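LRR receptor-like serine/threonine-protein kinase RGI3 (Arabidopsis thaliana, PDB 5HZ0) binds RGF peptide hormones and, by forming heterodimers with SERK co-receptors, passes on the signal that maintains the root stem cell niche. Local coordinates at residues T89-T94 with E113-D118; L138-N143 with L163-T168; I474-N479 with L498-N503; S602-N607 with Y626-I631. The protein carries 5 engineered substitutions. All blocks are in the same frame, centred on the assembly; numbering follows the deposited sequence.

Overall arrangement
Interactions 1 to 3 join neighbouring coils of the extracellular leucine-rich repeat solenoid; interaction 4 pairs two short parallel strands near its C-terminal end. Interactions 1 and 2 adjoin, their centres about 10 Å apart, through strands 113-115 and 137-139, and both present residues to the bound peptide. Interaction 2 is buried and relies on glycine, alanine and backbone, whereas interaction 1, partly buried, adds an amide-on-ring stack. Interaction 3, also partly buried, repeats their strand pairing about 62 Å from interaction 1 between centres, with asparagine and aspartate gripping backbone atoms. Interaction 4 lies at the surface, where two side-chain hydrogen bonds and a CH-pi contact supplement the backbone pairing.

Interaction 1: T89-T94 with E113-D118; sequences TLSLNT and ELMLFD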
loop_
_atom_site.group_PDB
_atom_site.type_symbol
_atom_site.label_atom_id
_atom_site.label_comp_id
_atom_site.label_asym_id
_atom_site.label_seq_id
_atom_site.Cartn_x
_atom_site.Cartn_y
_atom_site.Cartn_z
ATOM N N THR A 89 35.042 18.676 -8.821
ATOM C CA THR A 89 33.902 17.820 -9.067
ATOM C C THR A 89 34.417 16.450 -9.418
ATOM O O THR A 89 35.284 16.296 -10.279
ATOM C CB THR A 89 33.025 18.302 -10.233
ATOM O OG1 THR A 89 32.409 19.536 -9.883
ATOM C CG2 THR A 89 31.929 17.275 -10.540
ATOM N N LEU A 90 33.894 15.453 -8.724
ATOM C CA LEU A 90 34.131 14.075 -9.093
ATOM C C LEU A 90 32.758 13.424 -9.171
ATOM O O LEU A 90 32.107 13.264 -8.144
ATOM C CB LEU A 90 34.994 13.403 -8.016
ATOM C CG LEU A 90 35.289 11.897 -8.082
ATOM C CD1 LEU A 90 36.071 11.553 -9.340
ATOM C CD2 LEU A 90 36.036 11.436 -6.837
ATOM N N SER A 91 32.305 13.066 -10.373
ATOM C CA SER A 91 31.080 12.270 -10.498
ATOM C C SER A 91 31.367 10.850 -10.987
ATOM O O SER A 91 31.650 10.626 -12.166
ATOM C CB SER A 91 30.088 12.928 -11.459
ATOM O OG SER A 91 29.886 14.283 -11.139
ATOM N N LEU A 92 31.300 9.899 -10.069
ATOM C CA LEU A 92 31.389 8.472 -10.402
ATOM C C LEU A 92 30.069 7.678 -10.365
ATOM O O LEU A 92 30.057 6.474 -10.605
ATOM C CB LEU A 92 32.476 7.796 -9.572
ATOM C CG LEU A 92 33.840 8.437 -9.826
ATOM C CD1 LEU A 92 34.916 7.814 -8.960
ATOM C CD2 LEU A 92 34.209 8.352 -11.304
ATOM N N ASN A 93 28.968 8.359 -10.072
ATOM C CA ASN A 93 27.687 7.709 -9.807
ATOM C C ASN A 93 27.102 6.884 -10.958
ATOM O O ASN A 93 27.448 7.082 -12.121
ATOM C CB ASN A 93 26.661 8.760 -9.383
ATOM C CG ASN A 93 26.403 9.792 -10.475
ATOM O OD1 ASN A 93 27.207 10.691 -10.692
ATOM N ND2 ASN A 93 25.288 9.650 -11.169
ATOM N N THR A 94 26.216 5.948 -10.605
ATOM C CA THR A 94 25.556 5.055 -11.558
ATOM C C THR A 94 26.543 4.253 -12.408
ATOM O O THR A 94 26.581 4.395 -13.629
ATOM C CB THR A 94 24.612 5.811 -12.496
ATOM O OG1 THR A 94 24.144 7.009 -11.858
ATOM C CG2 THR A 94 23.435 4.926 -12.898
ATOM N N GLU A 113 31.831 18.993 -5.199
ATOM C CA GLU A 113 30.835 17.975 -5.494
ATOM C C GLU A 113 31.482 16.584 -5.484
ATOM O O GLU A 113 32.523 16.374 -6.111
ATOM C CB GLU A 113 30.237 18.250 -6.873
ATOM C CG GLU A 113 29.957 19.729 -7.140
ATOM C CD GLU A 113 28.787 20.257 -6.332
ATOM O OE1 GLU A 113 27.915 19.446 -5.955
ATOM O OE2 GLU A 113 28.737 21.474 -6.059
ATOM N N LEU A 114 30.880 15.641 -4.765
ATOM C CA LEU A 114 31.310 14.240 -4.832
ATOM C C LEU A 114 30.096 13.327 -5.002
ATOM O O LEU A 114 29.291 13.187 -4.080
ATOM C CB LEU A 114 32.070 13.851 -3.558
ATOM C CG LEU A 114 32.368 12.362 -3.364
ATOM C CD1 LEU A 114 33.343 11.889 -4.420
ATOM C CD2 LEU A 114 32.887 12.063 -1.957
ATOM N N MET A 115 29.973 12.691 -6.167
ATOM C CA MET A 115 28.837 11.808 -6.426
ATOM C C MET A 115 29.289 10.359 -6.601
ATOM O O MET A 115 29.821 9.996 -7.647
ATOM C CB MET A 115 28.120 12.252 -7.705
ATOM C CG MET A 115 27.890 13.760 -7.818
ATOM S SD MET A 115 26.530 14.305 -6.778
ATOM C CE MET A 115 26.501 16.063 -7.120
ATOM N N LEU A 116 29.076 9.542 -5.573
ATOM C CA LEU A 116 29.331 8.092 -5.636
ATOM C C LEU A 116 28.085 7.209 -5.734
ATOM O O LEU A 116 28.194 5.990 -5.786
ATOM C CB LEU A 116 30.214 7.646 -4.466
ATOM C CG LEU A 116 31.447 8.543 -4.310
ATOM C CD1 LEU A 116 32.247 8.185 -3.054
ATOM C CD2 LEU A 116 32.323 8.510 -5.567
ATOM N N PHE A 117 26.907 7.824 -5.765
ATOM C CA PHE A 117 25.663 7.083 -5.566
ATOM C C PHE A 117 25.359 6.054 -6.662
ATOM O O PHE A 117 25.925 6.111 -7.748
ATOM C CB PHE A 117 24.476 8.037 -5.351
ATOM C CG PHE A 117 24.097 8.844 -6.573
ATOM C CD1 PHE A 117 23.201 8.345 -7.505
ATOM C CD2 PHE A 117 24.617 10.114 -6.770
ATOM C CE1 PHE A 117 22.843 9.088 -8.620
ATOM C CE2 PHE A 117 24.260 10.860 -7.885
ATOM C CZ PHE A 117 23.371 10.347 -8.805
ATOM N N ASP A 118 24.479 5.104 -6.351
ATOM C CA ASP A 118 24.112 4.030 -7.288
ATOM C C ASP A 118 25.315 3.218 -7.799
ATOM O O ASP A 118 25.558 3.111 -9.010
ATOM C CB ASP A 118 23.268 4.556 -8.456
ATOM C CG ASP A 118 21.839 4.888 -8.046
ATOM O OD1 ASP A 118 21.313 4.244 -7.121
ATOM O OD2 ASP A 118 21.237 5.793 -8.655
#
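Glu113 begins a parallel strand pairing with Thr89-Ser91 between adjacent coils of a leucine-rich repeat solenoid. Its carbonyl O accepts from Leu90 N at 3.1 Å, while its aliphatic CG lies 3.7 Å from Thr89 OG1. On the other side of the strand Leu114 faces the hydrophobic core. Its CD1 lies 3.6 Å from Leu90 CD2, the two leucines side by side, their branched ends filling the interior between coils. Met115 N donates to Leu90 O, and Met115 O in turn receives Leu92 N at 2.8 Å; Met115 CB lies 3.5 Å from Asn93 OD1, the two side chains side by side. Leu116 turns inward again and packs its CD2 against Leu92 CB. Phe117, part of the peptide-recognition motif, carries the main side-chain contact. Its CG stands between the backbone N and the carbonyl carbon (chi1 68°), and Asn93 CB sits over the ring centre, 3.5 Å from the centroid, with amide and ring planes 21° apart. Asn93 ND2 also bonds Thr94 OG1, and Arg139 makes a cation-pi contact on the opposite ring face. An alanine in place of Phe117 would probably deprive Asn93 of the ring surface beneath its CB and amide, and Arg139 of its aromatic partner. Phe117 O accepts from Thr94 N at 2.9 Å. Finally, Asp118 sends OD1 to the backbone of the bound peptide, while its CB rests 3.9 Å from Thr94 CA.

Interaction 2: L138-N143 with L163-T168; sequences LRAGGN and LGLAET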
loop_
_atom_site.group_PDB
_atom_site.type_symbol
_atom_site.label_atom_id
_atom_site.label_comp_id
_atom_site.label_asym_id
_atom_site.label_seq_id
_atom_site.Cartn_x
_atom_site.Cartn_y
_atom_site.Cartn_z
ATOM N N LEU A 138 27.805 15.656 -0.881
ATOM C CA LEU A 138 28.287 14.292 -0.880
ATOM C C LEU A 138 27.061 13.412 -0.955
ATOM O O LEU A 138 26.228 13.427 -0.053
ATOM C CB LEU A 138 29.114 13.982 0.379
ATOM C CG LEU A 138 29.147 12.546 0.966
ATOM C CD1 LEU A 138 29.647 11.484 -0.005
ATOM C CD2 LEU A 138 29.972 12.524 2.218
ATOM N N ARG A 139 26.924 12.674 -2.050
ATOM C CA ARG A 139 25.846 11.707 -2.154
ATOM C C ARG A 139 26.419 10.364 -2.545
ATOM O O ARG A 139 26.867 10.179 -3.685
ATOM C CB ARG A 139 24.855 12.163 -3.210
ATOM C CG ARG A 139 24.404 13.606 -3.052
ATOM C CD ARG A 139 23.514 14.014 -4.200
ATOM N NE ARG A 139 22.404 13.085 -4.330
ATOM C CZ ARG A 139 21.686 12.927 -5.433
ATOM N NH1 ARG A 139 20.708 12.035 -5.456
ATOM N NH2 ARG A 139 21.951 13.642 -6.514
ATOM N N ALA A 140 26.440 9.470 -1.552
ATOM C CA ALA A 140 26.894 8.064 -1.649
ATOM C C ALA A 140 25.814 6.971 -1.571
ATOM O O ALA A 140 26.144 5.793 -1.465
ATOM C CB ALA A 140 28.003 7.793 -0.659
ATOM N N GLY A 141 24.544 7.360 -1.530
ATOM C CA GLY A 141 23.448 6.417 -1.375
ATOM C C GLY A 141 23.300 5.394 -2.486
ATOM O O GLY A 141 23.954 5.470 -3.518
ATOM N N GLY A 142 22.440 4.406 -2.279
ATOM C CA GLY A 142 22.318 3.322 -3.242
ATOM C C GLY A 142 23.608 2.534 -3.443
ATOM O O GLY A 142 23.942 2.147 -4.573
ATOM N N ASN A 143 24.358 2.359 -2.352
ATOM C CA ASN A 143 25.388 1.324 -2.242
ATOM C C ASN A 143 24.998 0.433 -1.064
ATOM O O ASN A 143 25.126 0.846 0.089
ATOM C CB ASN A 143 26.755 1.942 -1.960
ATOM C CG ASN A 143 27.263 2.794 -3.106
ATOM O OD1 ASN A 143 27.733 2.271 -4.104
ATOM N ND2 ASN A 143 27.177 4.119 -2.961
ATOM N N LEU A 163 23.689 16.064 1.979
ATOM C CA LEU A 163 24.328 14.815 2.393
ATOM C C LEU A 163 23.371 13.645 2.252
ATOM O O LEU A 163 22.375 13.569 2.958
ATOM C CB LEU A 163 24.806 14.894 3.842
ATOM C CG LEU A 163 25.393 13.578 4.388
ATOM C CD1 LEU A 163 26.748 13.279 3.751
ATOM C CD2 LEU A 163 25.500 13.553 5.919
ATOM N N GLY A 164 23.672 12.697 1.380
ATOM C CA GLY A 164 22.801 11.567 1.384
ATOM C C GLY A 164 23.523 10.274 1.153
ATOM O O GLY A 164 24.383 10.078 0.295
ATOM N N LEU A 165 23.135 9.416 2.083
ATOM C CA LEU A 165 23.572 8.058 2.311
ATOM C C LEU A 165 22.458 7.024 2.186
ATOM O O LEU A 165 22.526 6.015 2.852
ATOM C CB LEU A 165 24.361 7.975 3.620
ATOM C CG LEU A 165 25.588 8.896 3.513
ATOM C CD1 LEU A 165 26.133 9.286 4.869
ATOM C CD2 LEU A 165 26.668 8.233 2.658
ATOM N N ALA A 166 21.343 7.377 1.563
ATOM C CA ALA A 166 20.164 6.516 1.553
ATOM C C ALA A 166 20.394 5.146 0.918
ATOM O O ALA A 166 21.219 4.997 0.031
ATOM C CB ALA A 166 19.004 7.221 0.864
ATOM N N GLU A 167 19.638 4.153 1.378
ATOM C CA GLU A 167 19.766 2.776 0.891
ATOM C C GLU A 167 21.190 2.253 0.986
ATOM O O GLU A 167 21.742 1.697 0.037
ATOM C CB GLU A 167 19.187 2.610 -0.510
ATOM C CG GLU A 167 17.689 2.546 -0.475
ATOM C CD GLU A 167 17.079 2.285 -1.820
ATOM O OE1 GLU A 167 17.657 1.488 -2.583
ATOM O OE2 GLU A 167 16.021 2.884 -2.120
ATOM N N THR A 168 21.782 2.471 2.151
ATOM C CA THR A 168 23.076 1.915 2.465
ATOM C C THR A 168 22.926 1.076 3.723
ATOM O O THR A 168 21.843 0.979 4.304
ATOM C CB THR A 168 24.116 3.025 2.718
ATOM O OG1 THR A 168 23.684 3.836 3.812
ATOM C CG2 THR A 168 24.289 3.888 1.486
#
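Leu163 holds CG anti to its backbone N (chi1 175°), and chi2 of 71° places CD1 beside Leu138, 3.6 Å from Leu138 CD2. The two branched side chains lie side by side and point the same way, filling the interior between neighbouring coils. Thr168 has OG1 between its backbone N and carbonyl carbon (chi1 60°), where it can donate to Leu165 O within its own turn, while the methyl CG2 is left to pack 3.9 Å from Gly141 CA. Between these ends the backbones pair in parallel. Gly164 N donates to Leu138 O at 3.0 Å, and Gly164 O receives Ala140 N at 2.8 Å, with a weaker bond from Gly141 N. Past the strands, Gly142 N reaches Ala166 O at 2.7 Å. Small residues suit this place: Ala140 offers a methyl 3.6 Å from Leu165 CD2, and Gly141 has no side chain on the side that faces the neighbouring turn, where a CB would be directed at the Ala166 carbonyl. Gly142, at a positive phi, takes up its turn easily. Arg139 NE and the backbone N of Gly141 and Ala166 bond modified side chains of the bound peptide, and Glu167 OE2 bonds its backbone. The arrangement is that of adjacent leucine-rich repeats whose inner strands and following turns form part of the peptide-recognition surface of a plant receptor ectodomain.

Interaction 3: I474-N479 with L498-N503; sequences IDFSDN and LNLAKN
Phe476 O is gripped by two asparagine amides, Asn479 ND2 from its own turn at 2.7 Å and Asn503 ND2 from the next at 3.2 Å. They reach the oxygen from opposite faces of the carbonyl plane, and each meets it in the plane of its own amide. Asn503 ND2 has a second acceptor in Leu500 O, at 2.7 Å, so the same amide nitrogen ties its own turn to the preceding one. Backbone bonds join the turns too, Asp478 N to Ala501 O at 2.8 Å and Asn479 N to Lys502 O at 3.2 Å. An alanine in place of Asn503 would probably leave Leu500 O without this donor and Phe476 O with one fewer, weakening one of several links between the turns. Asparagines at this position are a signature of the leucine-rich repeat, where they satisfy backbone carbonyls as the chain bends away from the strand, and Asn503 OD1 adds a weak bond to Leu481 N. Before the turns, the strands pair in parallel, Asn499 N donating to Ile474 O and Phe476 N to Asn499 O. Asp475 and Asn499 each form an Asx turn: Asp475 OD1 accepts from both the N and OG of Ser477, and Asn499 OD1 accepts from Ala501 N. With CG anti to the backbone N in both (Asn499 chi1 -176°), the two flat groups lie side by side, planes 20° apart. Apolar groups fill the interior, Ile474 CG2 meeting Leu498 CD1 at 3.6 Å and Leu500 CD2 meeting Phe476 CD2 at 3.8 Å. Toward solvent, the Lys502 chain runs alongside Asp478, whose OD2 bonds Thr455 OG1.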
loop_
_atom_site.group_PDB
_atom_site.type_symbol
_atom_site.label_atom_id
_atom_site.label_comp_id
_atom_site.label_asym_id
_atom_site.label_seq_id
_atom_site.Cartn_x
_atom_site.Cartn_y
_atom_site.Cartn_z
ATOM N N ILE A 474 -20.535 -11.675 -5.857
ATOM C CA ILE A 474 -21.853 -11.478 -5.254
ATOM C C ILE A 474 -21.968 -12.234 -3.938
ATOM O O ILE A 474 -21.803 -13.438 -3.922
ATOM C CB ILE A 474 -22.984 -11.967 -6.173
ATOM C CG1 ILE A 474 -23.075 -11.101 -7.425
ATOM C CG2 ILE A 474 -24.327 -11.953 -5.447
ATOM C CD1 ILE A 474 -24.184 -11.534 -8.348
ATOM N N ASP A 475 -22.236 -11.534 -2.838
ATOM C CA ASP A 475 -22.553 -12.214 -1.592
ATOM C C ASP A 475 -23.850 -11.664 -0.992
ATOM O O ASP A 475 -23.864 -10.581 -0.421
ATOM C CB ASP A 475 -21.393 -12.008 -0.610
ATOM C CG ASP A 475 -21.443 -12.962 0.580
ATOM O OD1 ASP A 475 -22.490 -13.608 0.789
ATOM O OD2 ASP A 475 -20.427 -13.053 1.314
ATOM N N PHE A 476 -24.929 -12.436 -1.113
ATOM C CA PHE A 476 -26.239 -12.130 -0.512
ATOM C C PHE A 476 -26.540 -12.996 0.715
ATOM O O PHE A 476 -27.671 -13.052 1.195
ATOM C CB PHE A 476 -27.375 -12.194 -1.540
ATOM C CG PHE A 476 -27.217 -11.222 -2.690
ATOM C CD1 PHE A 476 -26.369 -10.125 -2.588
ATOM C CD2 PHE A 476 -27.922 -11.402 -3.864
ATOM C CE1 PHE A 476 -26.220 -9.243 -3.637
ATOM C CE2 PHE A 476 -27.777 -10.523 -4.916
ATOM C CZ PHE A 476 -26.930 -9.438 -4.803
ATOM N N SER A 477 -25.548 -13.741 1.169
ATOM C CA SER A 477 -25.778 -14.724 2.218
ATOM C C SER A 477 -26.301 -14.121 3.508
ATOM O O SER A 477 -26.095 -12.954 3.792
ATOM C CB SER A 477 -24.524 -15.568 2.489
ATOM O OG SER A 477 -23.442 -14.764 2.907
ATOM N N ASP A 478 -27.005 -14.946 4.274
ATOM C CA ASP A 478 -27.569 -14.547 5.554
ATOM C C ASP A 478 -28.580 -13.411 5.397
ATOM O O ASP A 478 -28.410 -12.316 5.921
ATOM C CB ASP A 478 -26.436 -14.168 6.509
ATOM C CG ASP A 478 -26.858 -14.174 7.933
ATOM O OD1 ASP A 478 -27.941 -14.734 8.218
ATOM O OD2 ASP A 478 -26.110 -13.620 8.771
ATOM N N ASN A 479 -29.652 -13.706 4.675
ATOM C CA ASN A 479 -30.777 -12.800 4.533
ATOM C C ASN A 479 -32.071 -13.620 4.591
ATOM O O ASN A 479 -32.058 -14.803 4.953
ATOM C CB ASN A 479 -30.693 -11.978 3.219
ATOM C CG ASN A 479 -29.689 -10.821 3.297
ATOM O OD1 ASN A 479 -29.923 -9.821 3.979
ATOM N ND2 ASN A 479 -28.582 -10.947 2.578
ATOM N N LEU A 498 -20.292 -16.560 -6.290
ATOM C CA LEU A 498 -21.697 -16.317 -5.987
ATOM C C LEU A 498 -22.084 -17.032 -4.694
ATOM O O LEU A 498 -22.085 -18.257 -4.625
ATOM C CB LEU A 498 -22.588 -16.803 -7.131
ATOM C CG LEU A 498 -24.087 -16.764 -6.836
ATOM C CD1 LEU A 498 -24.499 -15.351 -6.467
ATOM C CD2 LEU A 498 -24.916 -17.284 -8.001
ATOM N N ASN A 499 -22.421 -16.252 -3.674
ATOM C CA ASN A 499 -22.823 -16.795 -2.403
ATOM C C ASN A 499 -24.229 -16.316 -2.041
ATOM O O ASN A 499 -24.436 -15.142 -1.733
ATOM C CB ASN A 499 -21.805 -16.360 -1.357
ATOM C CG ASN A 499 -22.066 -16.959 0.015
ATOM O OD1 ASN A 499 -23.093 -17.583 0.254
ATOM N ND2 ASN A 499 -21.140 -16.734 0.932
ATOM N N LEU A 500 -25.184 -17.238 -2.124
ATOM C CA LEU A 500 -26.581 -17.039 -1.725
ATOM C C LEU A 500 -26.987 -17.678 -0.406
ATOM O O LEU A 500 -28.184 -17.767 -0.093
ATOM C CB LEU A 500 -27.527 -17.476 -2.828
ATOM C CG LEU A 500 -27.266 -16.684 -4.103
ATOM C CD1 LEU A 500 -28.088 -17.298 -5.197
ATOM C CD2 LEU A 500 -27.605 -15.195 -3.897
ATOM N N ALA A 501 -26.000 -18.198 0.314
ATOM C CA ALA A 501 -26.230 -19.135 1.422
ATOM C C ALA A 501 -27.022 -18.545 2.578
ATOM O O ALA A 501 -27.011 -17.338 2.789
ATOM C CB ALA A 501 -24.900 -19.702 1.924
ATOM N N LYS A 502 -27.719 -19.406 3.314
ATOM C CA LYS A 502 -28.554 -18.991 4.434
ATOM C C LYS A 502 -29.642 -17.988 4.024
ATOM O O LYS A 502 -29.707 -16.856 4.516
ATOM C CB LYS A 502 -27.710 -18.440 5.582
ATOM C CG LYS A 502 -28.416 -18.535 6.914
ATOM C CD LYS A 502 -27.564 -18.032 8.061
ATOM C CE LYS A 502 -28.201 -18.416 9.407
ATOM N NZ LYS A 502 -29.680 -18.191 9.452
ATOM N N ASN A 503 -30.522 -18.442 3.140
ATOM C CA ASN A 503 -31.707 -17.697 2.762
ATOM C C ASN A 503 -32.919 -18.630 2.774
ATOM O O ASN A 503 -32.840 -19.762 3.262
ATOM C CB ASN A 503 -31.516 -17.027 1.391
ATOM C CG ASN A 503 -30.724 -15.720 1.478
ATOM O OD1 ASN A 503 -31.206 -14.748 2.037
ATOM N ND2 ASN A 503 -29.513 -15.699 0.922
#

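Interaction 4: S602-N607 with Y626-I631; sequences SGDLPN and YISNAI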
loop_
_atom_site.group_PDB
_atom_site.type_symbol
_atom_site.label_atom_id
_atom_site.label_comp_id
_atom_site.label_asym_id
_atom_site.label_seq_id
_atom_site.Cartn_x
_atom_site.Cartn_y
_atom_site.Cartn_z
ATOM N N SER A 602 -25.512 -44.766 -0.283
ATOM C CA SER A 602 -25.241 -46.155 0.053
ATOM C C SER A 602 -24.304 -46.730 -0.995
ATOM O O SER A 602 -24.222 -46.206 -2.102
ATOM C CB SER A 602 -26.541 -46.964 0.105
ATOM O OG SER A 602 -26.901 -47.436 -1.170
ATOM N N GLY A 603 -23.633 -47.830 -0.668
ATOM C CA GLY A 603 -22.620 -48.387 -1.549
ATOM C C GLY A 603 -21.206 -48.311 -1.006
ATOM O O GLY A 603 -20.936 -47.693 0.041
ATOM N N ASP A 604 -20.296 -48.991 -1.686
ATOM C CA ASP A 604 -18.926 -49.036 -1.205
ATOM C C ASP A 604 -17.997 -48.027 -1.861
ATOM O O ASP A 604 -18.131 -47.724 -3.040
ATOM C CB ASP A 604 -18.335 -50.433 -1.330
ATOM C CG ASP A 604 -18.145 -50.854 -2.753
ATOM O OD1 ASP A 604 -19.060 -50.637 -3.567
ATOM O OD2 ASP A 604 -17.075 -51.407 -3.056
ATOM N N LEU A 605 -17.039 -47.545 -1.073
ATOM C CA LEU A 605 -16.033 -46.601 -1.520
ATOM C C LEU A 605 -14.695 -47.312 -1.478
ATOM O O LEU A 605 -14.444 -48.123 -0.573
ATOM C CB LEU A 605 -15.966 -45.418 -0.557
ATOM C CG LEU A 605 -17.286 -44.879 -0.028
ATOM C CD1 LEU A 605 -17.049 -44.006 1.177
ATOM C CD2 LEU A 605 -17.953 -44.117 -1.128
ATOM N N PRO A 606 -13.816 -46.992 -2.446
ATOM C CA PRO A 606 -12.535 -47.696 -2.570
ATOM C C PRO A 606 -11.645 -47.405 -1.377
ATOM O O PRO A 606 -11.810 -46.358 -0.756
ATOM C CB PRO A 606 -11.929 -47.105 -3.851
ATOM C CG PRO A 606 -12.640 -45.806 -4.056
ATOM C CD PRO A 606 -14.016 -45.997 -3.516
ATOM N N ASN A 607 -10.701 -48.292 -1.076
ATOM C CA ASN A 607 -9.805 -48.029 0.035
ATOM C C ASN A 607 -8.651 -47.236 -0.560
ATOM O O ASN A 607 -7.755 -47.778 -1.216
ATOM C CB ASN A 607 -9.291 -49.352 0.601
ATOM C CG ASN A 607 -8.763 -49.224 2.020
ATOM O OD1 ASN A 607 -8.500 -48.126 2.505
ATOM N ND2 ASN A 607 -8.599 -50.364 2.693
ATOM N N TYR A 626 -19.841 -47.652 2.910
ATOM C CA TYR A 626 -18.749 -48.330 3.622
ATOM C C TYR A 626 -17.482 -48.431 2.788
ATOM O O TYR A 626 -17.562 -48.490 1.573
ATOM C CB TYR A 626 -19.180 -49.739 4.072
ATOM C CG TYR A 626 -19.409 -50.693 2.932
ATOM C CD1 TYR A 626 -20.572 -50.623 2.171
ATOM C CD2 TYR A 626 -18.456 -51.649 2.594
ATOM C CE1 TYR A 626 -20.784 -51.484 1.120
ATOM C CE2 TYR A 626 -18.664 -52.519 1.538
ATOM C CZ TYR A 626 -19.832 -52.433 0.814
ATOM O OH TYR A 626 -20.051 -53.275 -0.236
ATOM N N ILE A 627 -16.322 -48.488 3.438
ATOM C CA ILE A 627 -15.075 -48.693 2.713
ATOM C C ILE A 627 -14.863 -50.181 2.407
ATOM O O ILE A 627 -14.952 -51.027 3.286
ATOM C CB ILE A 627 -13.842 -48.118 3.464
ATOM C CG1 ILE A 627 -13.625 -46.634 3.132
ATOM C CG2 ILE A 627 -12.579 -48.856 3.046
ATOM C CD1 ILE A 627 -14.460 -45.642 3.928
ATOM N N SER A 628 -14.582 -50.505 1.155
ATOM C CA SER A 628 -14.359 -51.899 0.809
ATOM C C SER A 628 -12.936 -52.115 0.316
ATOM O O SER A 628 -12.280 -51.179 -0.127
ATOM C CB SER A 628 -15.347 -52.353 -0.267
ATOM O OG SER A 628 -14.883 -52.010 -1.563
ATOM N N ASN A 629 -12.461 -53.351 0.406
ATOM C CA ASN A 629 -11.160 -53.707 -0.145
ATOM C C ASN A 629 -11.296 -54.485 -1.440
ATOM O O ASN A 629 -11.998 -55.499 -1.492
ATOM C CB ASN A 629 -10.351 -54.522 0.854
ATOM C CG ASN A 629 -9.961 -53.718 2.071
ATOM O OD1 ASN A 629 -9.079 -52.858 2.001
ATOM N ND2 ASN A 629 -10.618 -53.984 3.196
ATOM N N ALA A 630 -10.616 -54.000 -2.478
ATOM C CA ALA A 630 -10.637 -54.629 -3.794
ATOM C C ALA A 630 -10.055 -56.053 -3.758
ATOM O O ALA A 630 -9.225 -56.378 -2.897
ATOM C CB ALA A 630 -9.894 -53.763 -4.799
ATOM N N ILE A 631 -10.514 -56.893 -4.686
ATOM C CA ILE A 631 -10.115 -58.298 -4.742
ATOM C C ILE A 631 -8.802 -58.458 -5.503
ATOM O O ILE A 631 -8.623 -57.852 -6.560
ATOM C CB ILE A 631 -11.209 -59.150 -5.430
ATOM C CG1 ILE A 631 -12.543 -58.965 -4.706
ATOM C CG2 ILE A 631 -10.810 -60.619 -5.481
ATOM C CD1 ILE A 631 -13.743 -59.465 -5.487
#
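Backbone bonds join Gly603-Leu605 to Tyr626-Ser628 as a short parallel pair. Tyr626 N donates to Gly603 O, Leu605 N to Tyr626 O at 2.9 Å, and Ser628 N to Leu605 O at 2.9 Å. Glycine suits position 603 because a CB there would press on the carbonyl of the residue before. Two side-chain hydrogen bonds extend the pairing. Ser628 OG, held between its backbone N and carbonyl carbon, donates to the anti lone pair of Asp604 OD2 on the neighbouring strand at 2.7 Å. Farther on, Asn607 ND2 reaches Asn629 OD1 at 2.6 Å; the acceptor lies in the amide plane of Asn607, yet the two amide planes are turned 52° apart. Asn607 OD1 has a weak bond of its own to Arg612. The aromatic contact, a CH-pi interaction, lies on the same face of the strands as the serine-aspartate bond. Tyr626 holds CG between its backbone N and carbonyl carbon (chi1 67°), and its ring receives Asp604 CB over one face, 3.6 Å from the centroid and offset toward the rim near CZ. Apolar packing occupies the other face, where Leu605 CD1 and Ile627 CD1 meet at 4.1 Å. Both residues also pack on Leu619 of helix 616-620, and Leu605 on Phe611 of helix 609-613. Separately, the Asn607 side chain crosses Ile627 at about a right angle, its CG 4.0 Å from Ile627 CG2. A small parallel pair backed by two short helices, apart from the strands of the main solenoid, is consistent with a C-terminal cap on the leucine-rich repeat domain.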